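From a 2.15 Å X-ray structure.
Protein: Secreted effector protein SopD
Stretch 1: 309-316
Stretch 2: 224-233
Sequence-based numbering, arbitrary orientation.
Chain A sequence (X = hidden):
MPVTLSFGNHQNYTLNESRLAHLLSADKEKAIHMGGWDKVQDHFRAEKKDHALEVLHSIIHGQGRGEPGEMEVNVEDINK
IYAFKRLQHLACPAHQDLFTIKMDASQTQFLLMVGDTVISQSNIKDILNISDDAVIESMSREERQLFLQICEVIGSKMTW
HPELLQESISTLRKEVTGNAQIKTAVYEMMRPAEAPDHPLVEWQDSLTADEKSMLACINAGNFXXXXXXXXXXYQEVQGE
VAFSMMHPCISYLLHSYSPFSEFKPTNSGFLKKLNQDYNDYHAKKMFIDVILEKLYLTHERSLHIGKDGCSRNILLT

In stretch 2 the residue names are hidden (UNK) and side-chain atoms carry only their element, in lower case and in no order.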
ATOM      1  N   GLY A 309     -18.203  17.681   8.207  1.00 67.14           N
ATOM      2  CA  GLY A 309     -18.227  16.699   7.097  1.00 68.53           C
ATOM      3  C   GLY A 309     -16.968  16.389   6.261  1.00 69.18           C
ATOM      4  O   GLY A 309     -17.075  15.723   5.188  1.00 69.72           O
ATOM      5  N   CYS A 310     -15.774  16.798   6.714  1.00 69.15           N
ATOM      6  CA  CYS A 310     -14.544  16.662   5.849  1.00 70.07           C
ATOM      7  C   CYS A 310     -13.317  15.800   6.207  1.00 67.59           C
ATOM      8  O   CYS A 310     -12.148  16.230   5.969  1.00 69.66           O
ATOM      9  CB  CYS A 310     -14.035  18.049   5.451  1.00 71.51           C
ATOM     10  SG  CYS A 310     -15.234  18.921   4.444  1.00 80.66           S
ATOM     11  N   SER A 311     -13.515  14.566   6.649  1.00 64.09           N
ATOM     12  CA  SER A 311     -12.373  13.751   7.099  1.00 59.20           C
ATOM     13  C   SER A 311     -11.342  13.272   6.066  1.00 57.56           C
ATOM     14  O   SER A 311     -11.690  12.875   4.964  1.00 56.55           O
ATOM     15  CB  SER A 311     -12.889  12.536   7.858  1.00 58.20           C
ATOM     16  OG  SER A 311     -11.831  11.836   8.476  1.00 56.76           O
ATOM     17  N   ARG A 312     -10.075  13.289   6.481  1.00 54.73           N
ATOM     18  CA  ARG A 312      -9.015  12.501   5.873  1.00 53.62           C
ATOM     19  C   ARG A 312      -8.405  11.583   6.906  1.00 50.40           C
ATOM     20  O   ARG A 312      -7.192  11.360   6.888  1.00 48.56           O
ATOM     21  CB  ARG A 312      -7.920  13.399   5.334  1.00 54.39           C
ATOM     22  CG  ARG A 312      -8.400  14.327   4.252  1.00 62.28           C
ATOM     23  CD  ARG A 312      -7.554  15.575   4.196  1.00 67.62           C
ATOM     24  NE  ARG A 312      -8.002  16.491   5.217  1.00 74.48           N
ATOM     25  CZ  ARG A 312      -7.459  17.686   5.453  1.00 78.76           C
ATOM     26  NH1 ARG A 312      -6.409  18.103   4.751  1.00 81.02           N
ATOM     27  NH2 ARG A 312      -7.946  18.452   6.418  1.00 79.25           N
ATOM     28  N   ASN A 313      -9.236  11.108   7.846  1.00 47.90           N
ATOM     29  CA  ASN A 313      -8.785  10.091   8.785  1.00 46.14           C
ATOM     30  C   ASN A 313      -9.126   8.649   8.313  1.00 45.59           C
ATOM     31  O   ASN A 313      -9.077   7.701   9.095  1.00 44.50           O
ATOM     32  CB  ASN A 313      -9.301  10.374  10.195  1.00 45.52           C
ATOM     33  CG  ASN A 313      -8.494  11.484  10.912  1.00 45.35           C
ATOM     34  OD1 ASN A 313      -7.266  11.474  10.917  1.00 42.61           O
ATOM     35  ND2 ASN A 313      -9.204  12.448  11.509  1.00 41.63           N
ATOM     36  N   ILE A 314      -9.444   8.492   7.025  1.00 45.80           N
ATOM     37  CA  ILE A 314      -9.582   7.146   6.410  1.00 45.65           C
ATOM     38  C   ILE A 314      -8.207   6.568   6.253  1.00 45.29           C
ATOM     39  O   ILE A 314      -7.297   7.343   6.193  1.00 45.02           O
ATOM     40  CB  ILE A 314     -10.234   7.185   5.010  1.00 46.34           C
ATOM     41  CG1 ILE A 314      -9.323   7.882   3.972  1.00 45.28           C
ATOM     42  CG2 ILE A 314     -11.650   7.766   5.091  1.00 48.69           C
ATOM     43  CD1 ILE A 314      -9.552   9.355   3.775  1.00 46.39           C
ATOM     44  N   LEU A 315      -8.042   5.236   6.176  1.00 46.43           N
ATOM     45  CA  LEU A 315      -6.698   4.653   5.913  1.00 47.00           C
ATOM     46  C   LEU A 315      -6.257   4.897   4.469  1.00 48.96           C
ATOM     47  O   LEU A 315      -5.070   5.182   4.179  1.00 49.27           O
ATOM     48  CB  LEU A 315      -6.631   3.157   6.253  1.00 46.62           C
ATOM     49  CG  LEU A 315      -6.928   2.808   7.696  1.00 45.60           C
ATOM     50  CD1 LEU A 315      -7.433   1.413   7.814  1.00 47.53           C
ATOM     51  CD2 LEU A 315      -5.677   2.978   8.534  1.00 51.60           C
ATOM     52  N   LEU A 316      -7.221   4.833   3.566  1.00 50.90           N
ATOM     53  CA  LEU A 316      -6.999   5.150   2.157  1.00 53.09           C
ATOM     54  C   LEU A 316      -8.373   5.262   1.551  1.00 55.42           C
ATOM     55  O   LEU A 316      -9.322   4.624   2.005  1.00 54.89           O
ATOM     56  CB  LEU A 316      -6.221   4.019   1.443  1.00 52.72           C
ATOM     57  CG  LEU A 316      -6.951   2.699   1.172  1.00 52.87           C
ATOM     58  CD1 LEU A 316      -6.058   1.724   0.406  1.00 51.35           C
ATOM     59  CD2 LEU A 316      -7.320   2.040   2.456  1.00 53.54           C
ATOM     60  N   UNK A 224      -3.700  18.288  13.656  1.00 53.88           N
ATOM     61  CA  UNK A 224      -4.897  18.593  12.878  1.00 54.39           C
ATOM     62  C   UNK A 224      -5.929  17.466  13.114  1.00 52.63           C
ATOM     63  O   UNK A 224      -5.697  16.322  12.697  1.00 50.80           O
ATOM     64  c   UNK A 224      -5.830  18.691  10.395  1.00 58.69           C
ATOM     65  o   UNK A 224      -8.144  19.335  10.896  1.00 65.66           O
ATOM     66  c   UNK A 224      -6.941  19.706  10.752  1.00 64.74           C
ATOM     67  o   UNK A 224      -6.619  20.899  10.881  1.00 68.08           O
ATOM     68  c   UNK A 224      -4.581  18.762  11.362  1.00 55.63           C
ATOM     69  N   UNK A 225      -7.075  17.789  13.772  1.00 52.26           N
ATOM     70  CA  UNK A 225      -8.002  16.652  14.101  1.00 50.46           C
ATOM     71  C   UNK A 225      -8.539  15.864  12.876  1.00 49.35           C
ATOM     72  O   UNK A 225      -8.787  14.665  12.983  1.00 47.20           O
ATOM     73  c   UNK A 225      -9.133  17.290  14.881  1.00 49.91           C
ATOM     74  c   UNK A 225      -8.774  18.853  14.994  1.00 52.35           C
ATOM     75  c   UNK A 225      -7.633  19.131  14.063  1.00 52.37           C
ATOM     76  N   UNK A 226      -8.685  16.513  11.729  1.00 49.98           N
ATOM     77  CA  UNK A 226      -9.167  15.784  10.594  1.00 49.66           C
ATOM     78  C   UNK A 226      -8.124  14.888   9.942  1.00 49.00           C
ATOM     79  O   UNK A 226      -8.488  14.125   9.043  1.00 49.03           O
ATOM     80  o   UNK A 226      -8.872  17.607   9.015  1.00 56.26           O
ATOM     81  c   UNK A 226      -9.837  16.696   9.521  1.00 51.46           C
ATOM     82  c   UNK A 226     -11.045  17.504  10.113  1.00 51.83           C
ATOM     83  N   UNK A 227      -6.845  14.962  10.331  1.00 47.58           N
ATOM     84  CA  UNK A 227      -5.841  14.141   9.634  1.00 47.68           C
ATOM     85  C   UNK A 227      -4.969  13.377  10.574  1.00 46.02           C
ATOM     86  O   UNK A 227      -4.215  12.512  10.115  1.00 45.91           O
ATOM     87  c   UNK A 227      -5.483  15.687   7.615  1.00 50.34           C
ATOM     88  c   UNK A 227      -4.830  14.963   8.768  1.00 49.13           C
ATOM     89  o   UNK A 227      -4.193  15.935   9.608  1.00 51.44           O
ATOM     90  N   UNK A 228      -5.034  13.689  11.869  1.00 44.22           N
ATOM     91  CA  UNK A 228      -4.076  13.118  12.847  1.00 43.61           C
ATOM     92  C   UNK A 228      -4.091  11.599  12.889  1.00 42.17           C
ATOM     93  O   UNK A 228      -3.125  10.982  13.313  1.00 43.18           O
ATOM     94  c   UNK A 228      -2.282  14.715  14.816  1.00 45.26           C
ATOM     95  c   UNK A 228      -3.278  13.631  15.257  1.00 42.77           C
ATOM     96  o   UNK A 228      -2.669  15.669  14.156  1.00 48.43           O
ATOM     97  c   UNK A 228      -4.445  13.580  14.289  1.00 44.58           C
ATOM     98  n   UNK A 228      -1.006  14.566  15.188  1.00 45.46           N
ATOM     99  N   UNK A 229      -5.215  10.983  12.530  1.00 40.38           N
ATOM    100  CA  UNK A 229      -5.397   9.561  12.768  1.00 38.86           C
ATOM    101  C   UNK A 229      -5.344   8.665  11.513  1.00 38.98           C
ATOM    102  O   UNK A 229      -5.566   7.446  11.631  1.00 38.28           O
ATOM    103  c   UNK A 229      -7.614  12.278  15.772  1.00 40.92           C
ATOM    104  c   UNK A 229      -6.708  12.123  16.837  1.00 38.23           C
ATOM    105  c   UNK A 229      -5.830  10.183  15.772  1.00 36.17           C
ATOM    106  c   UNK A 229      -7.601  11.405  14.734  1.00 34.99           C
ATOM    107  c   UNK A 229      -5.791  11.068  16.795  1.00 37.33           C
ATOM    108  c   UNK A 229      -6.770  10.319  14.736  1.00 39.44           C
ATOM    109  c   UNK A 229      -6.707   9.399  13.541  1.00 38.32           C
ATOM    110  N   UNK A 230      -5.049   9.251  10.340  1.00 39.67           N
ATOM    111  CA  UNK A 230      -5.024   8.489   9.048  1.00 42.11           C
ATOM    112  C   UNK A 230      -4.083   7.304   9.043  1.00 41.74           C
ATOM    113  O   UNK A 230      -4.310   6.362   8.331  1.00 44.25           O
ATOM    114  c   UNK A 230      -4.790   9.385   7.821  1.00 42.29           C
ATOM    115  s   UNK A 230      -3.119  10.205   7.828  1.00 48.69           S
ATOM    116  N   UNK A 231      -3.063   7.296   9.879  1.00 41.02           N
ATOM    117  CA  UNK A 231      -2.203   6.124   9.944  1.00 40.45           C
ATOM    118  C   UNK A 231      -2.470   5.157  11.075  1.00 40.23           C
ATOM    119  O   UNK A 231      -1.762   4.210  11.176  1.00 41.37           O
ATOM    120  c   UNK A 231      -0.349   7.224   8.620  1.00 42.61           C
ATOM    121  c   UNK A 231       1.136   7.560   8.599  1.00 47.06           C
ATOM    122  c   UNK A 231      -0.737   6.560   9.972  1.00 39.73           C
ATOM    123  n   UNK A 231       2.828   9.300   9.402  1.00 49.75           N
ATOM    124  c   UNK A 231       1.384   9.007   9.101  1.00 52.00           C
ATOM    125  N   UNK A 232      -3.489   5.374  11.916  1.00 39.94           N
ATOM    126  CA  UNK A 232      -3.673   4.505  13.068  1.00 39.53           C
ATOM    127  C   UNK A 232      -4.704   3.398  12.816  1.00 39.40           C
ATOM    128  O   UNK A 232      -5.824   3.662  12.369  1.00 39.76           O
ATOM    129  c   UNK A 232      -2.862   6.039  14.891  1.00 43.54           C
ATOM    130  c   UNK A 232      -4.469   4.489  15.534  1.00 39.75           C
ATOM    131  c   UNK A 232      -4.101   5.343  14.355  1.00 39.82           C
ATOM    132  c   UNK A 232      -2.728   7.280  14.285  1.00 45.84           C
ATOM    133  N   UNK A 233      -4.345   2.183  13.197  1.00 38.12           N
ATOM    134  CA  UNK A 233      -5.281   1.100  13.262  1.00 39.30           C
ATOM    135  C   UNK A 233      -5.675   0.703  14.676  1.00 39.56           C
ATOM    136  O   UNK A 233      -5.054   1.127  15.637  1.00 38.71           O
TER
HETATM  137  O   HOH W   1      -3.195   6.183   5.715  1.00 32.09           O

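Position 224 carries three carbons in a row, the third bearing two oxygens, and this terminal carboxylate identifies Glu224. It makes no hydrogen bond to stretch 1. At position 225 three carbons close a ring onto the backbone nitrogen, so the residue is Pro225. Its CA-to-CB bond points away from stretch 1, but its carbonyl O accepts a hydrogen bond from ND2 of Asn313 at 2.7 Å.

Position 226 has one carbon carrying an oxygen and a carbon. That oxygen lies 2.9 Å from NH2 of Arg312, within hydrogen-bonding geometry, and 2.7 Å from OE1 of Glu224, to which it donates. A beta-branched hydroxyl of this kind marks Thr226. The Glu224 carboxylate thereby holds the hydroxyl that receives the arginine. Position 227 repeats the same atom pattern, but its CB points away from stretch 1; its terminal carbon sits over one face of the Arg312 guanidinium, 3.5 Å from CZ. It is Thr227, with CG2 as the packing methyl.

Three carbons ending in one oxygen and one nitrogen occupy position 228, with the CA-to-CB bond directed away from stretch 1. As a carboxylate would end in two oxygens, the amide is Gln228; its OE1 accepts a bond from N of Glu224 at 2.9 Å, bracing the loop internally. Position 229 shows one carbon followed by a six-carbon ring without a hydroxyl, hence Phe229. ND2 of Asn313 lies at the ring edge, while the backbone N of Phe229 donates to OD1 of Asn313 at 2.7 Å.

A single carbon and a sulfur at position 230 define Cys230, whose CB approaches O of Arg312 to 3.2 Å. Position 231 bears four carbons in a row ending in nitrogen; this is Lys231, whose CA-to-CB bond points away from stretch 1. The four carbons of position 232 fork at the first, with one arm two carbons long, which gives Ile232. Its carbonyl O lies 3.9 Å from CD2 of Leu315. Position 233 has no side-chain atoms and is Gly233.

The contact centres on Asn313, whose amide reaches into the loop and uses both ends: ND2 binds the O of Pro225, and OD1 receives the N of Phe229. A single side chain thus ties together backbone groups four residues apart. Beside it, N of Arg312 donates to O of Thr226 at 3.1 Å, while the arginine side chain extends across both threonines. Farther along, water 1 bridges the two stretches, donating to O of Cys230 at 2.8 Å and to O of Leu315 at 2.6 Å.

Stretch 2, residues 224-233: EPTTQFCKIG
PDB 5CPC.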